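Local structure of aminoglycoside N(6')acetyltransferase (3F5B) at residues S112-H117 against V144-F150. The protein probably transfers an acyl group, as expected of a GNAT-family acetyltransferase, perhaps to the 6'-amino group of aminoglycosides. Residues are numbered along the deposited sequence; the frame is centred on the assembly and turned at random.
With CHX (cyclohexane), chain D; EDO (1,2-ethanediol), chain I.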
# COMPACT_ATOMS: atom_id res chain seq x y z
N SER A 112 2.95 -10.37 -5.14
CA SER A 112 2.86 -9.10 -4.40
C SER A 112 3.60 -7.99 -5.15
O SER A 112 3.11 -6.87 -5.22
CB SER A 112 3.44 -9.24 -3.00
OG SER A 112 2.66 -10.17 -2.25
N VAL A 113 4.76 -8.31 -5.72
CA VAL A 113 5.54 -7.35 -6.47
C VAL A 113 4.73 -6.93 -7.70
O VAL A 113 4.63 -5.74 -8.03
CB VAL A 113 6.95 -7.91 -6.86
CG1 VAL A 113 7.65 -6.97 -7.85
CG2 VAL A 113 7.81 -8.08 -5.60
N GLN A 114 4.12 -7.89 -8.37
CA GLN A 114 3.36 -7.57 -9.55
C GLN A 114 2.19 -6.67 -9.14
O GLN A 114 1.88 -5.71 -9.82
CB GLN A 114 2.84 -8.83 -10.23
CG GLN A 114 2.05 -8.53 -11.53
CD GLN A 114 1.57 -9.79 -12.23
OE1 GLN A 114 2.07 -10.88 -11.95
NE2 GLN A 114 0.60 -9.64 -13.14
N MSE A 115 1.52 -7.00 -8.06
CA MSE A 115 0.38 -6.17 -7.63
C MSE A 115 0.81 -4.74 -7.29
O MSE A 115 0.13 -3.76 -7.68
CB MSE A 115 -0.36 -6.78 -6.44
CG MSE A 115 -1.72 -6.11 -6.15
SE MSE A 115 -2.06 -6.08 -4.23
CE MSE A 115 -0.60 -4.94 -3.76
N ILE A 116 1.92 -4.63 -6.56
CA ILE A 116 2.47 -3.32 -6.23
C ILE A 116 2.72 -2.52 -7.52
O ILE A 116 2.26 -1.38 -7.65
CB ILE A 116 3.78 -3.43 -5.38
CG1 ILE A 116 3.47 -3.93 -3.96
CG2 ILE A 116 4.55 -2.09 -5.41
CD1 ILE A 116 4.69 -4.41 -3.17
N HIS A 117 3.43 -3.13 -8.47
CA HIS A 117 3.75 -2.43 -9.72
C HIS A 117 2.51 -2.06 -10.51
O HIS A 117 2.40 -0.92 -11.01
CB HIS A 117 4.70 -3.22 -10.60
CG HIS A 117 6.09 -3.34 -10.03
ND1 HIS A 117 7.04 -4.16 -10.58
CD2 HIS A 117 6.66 -2.77 -8.94
CE1 HIS A 117 8.15 -4.08 -9.87
NE2 HIS A 117 7.95 -3.23 -8.88
N VAL A 144 9.89 -8.27 0.16
CA VAL A 144 9.00 -7.99 -0.99
C VAL A 144 9.16 -6.55 -1.50
O VAL A 144 9.28 -6.32 -2.69
CB VAL A 144 7.53 -8.26 -0.62
CG1 VAL A 144 6.59 -7.68 -1.64
CG2 VAL A 144 7.31 -9.77 -0.38
N TYR A 145 9.18 -5.57 -0.61
CA TYR A 145 9.26 -4.19 -1.11
C TYR A 145 10.60 -3.96 -1.79
O TYR A 145 10.67 -3.31 -2.83
CB TYR A 145 9.04 -3.15 0.00
CG TYR A 145 7.72 -3.34 0.72
CD1 TYR A 145 6.66 -3.99 0.09
CD2 TYR A 145 7.55 -2.89 2.02
CE1 TYR A 145 5.46 -4.18 0.73
CE2 TYR A 145 6.33 -3.07 2.67
CZ TYR A 145 5.30 -3.72 2.02
OH TYR A 145 4.11 -3.90 2.63
N LYS A 146 11.69 -4.52 -1.22
CA LYS A 146 12.98 -4.43 -1.90
C LYS A 146 12.92 -5.07 -3.30
O LYS A 146 13.49 -4.52 -4.25
CB LYS A 146 14.13 -5.06 -1.08
CG LYS A 146 14.62 -4.19 0.08
CD LYS A 146 16.02 -4.59 0.54
CE LYS A 146 15.94 -5.57 1.66
NZ LYS A 146 17.30 -5.78 2.21
N LYS A 147 12.28 -6.23 -3.40
CA LYS A 147 12.07 -6.92 -4.69
C LYS A 147 11.33 -6.03 -5.70
O LYS A 147 11.61 -6.11 -6.88
CB LYS A 147 11.24 -8.19 -4.49
CG LYS A 147 11.95 -9.50 -4.74
CD LYS A 147 10.98 -10.70 -4.60
CE LYS A 147 10.53 -11.31 -5.94
NZ LYS A 147 11.64 -12.02 -6.67
N ALA A 148 10.39 -5.23 -5.19
CA ALA A 148 9.59 -4.32 -6.00
C ALA A 148 10.38 -3.09 -6.41
O ALA A 148 9.94 -2.34 -7.28
CB ALA A 148 8.29 -3.93 -5.25
N GLY A 149 11.56 -2.91 -5.84
CA GLY A 149 12.38 -1.75 -6.21
C GLY A 149 12.43 -0.64 -5.18
O GLY A 149 13.08 0.38 -5.42
N PHE A 150 11.75 -0.82 -4.05
CA PHE A 150 11.84 0.17 -2.95
C PHE A 150 13.22 0.13 -2.30
O PHE A 150 13.79 -0.94 -2.09
CB PHE A 150 10.79 -0.08 -1.86
CG PHE A 150 9.39 0.38 -2.23
CD1 PHE A 150 8.95 1.65 -1.88
CD2 PHE A 150 8.51 -0.49 -2.88
CE1 PHE A 150 7.67 2.09 -2.19
CE2 PHE A 150 7.21 -0.08 -3.21
CZ PHE A 150 6.77 1.22 -2.86
C1 CHX D . 2.16 -3.11 7.20
C2 CHX D . 1.25 -3.16 5.97
C3 CHX D . 1.39 -1.88 5.13
C4 CHX D . 2.79 -1.76 4.52
C5 CHX D . 3.89 -2.36 5.42
C6 CHX D . 3.51 -2.43 6.92
C1 EDO I . 4.70 -8.68 2.45
O1 EDO I . 4.66 -9.99 3.06
C2 EDO I . 3.29 -8.15 2.19
O2 EDO I . 3.13 -6.79 2.63
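Val113 and Ala148 bring two helices of the GNAT fold together, their CA atoms 5.1 Å apart, and illustrate how branched side chains fill the seam between two helices on one sheet. The helical segments 112-117 and 144-148 cross at -56°, their axes 9.1 Å apart at the closest, and the two methyls of Val113 divide the work. CG1, anti to the backbone N, bears on Ala148, whereas CG2 meets Lys147 CB at 3.6 Å and lies against the carbonyl of Val144. One turn on, Ile116 forks in the same manner: CG2 reaches the edge of the Phe150 ring, in its plane, while CD1 comes obliquely to Tyr145, 3.8 Å from CD1 of that ring. On the sheet side, Leu99 of strand 94-101 touches both Ile116 and Tyr145, and Phe150 touches Val130 and Ile132. Tyr145 also borders the pocket that holds a bound cyclohexane, with its ring edge toward the ligand. At the C-terminal end of helix 139-148, Gly149 takes positive phi in a Schellman motif, and here the polar link is made. With CG beside its own backbone N (chi1 -69°), His117 swings its ring toward this end, and Val113 O sits over one face, offset toward the rim. The ring's NE2 donates to a lone pair of Ala148 O, at 2.7 Å and nearly straight (168°), with the oxygen almost in the imidazole plane.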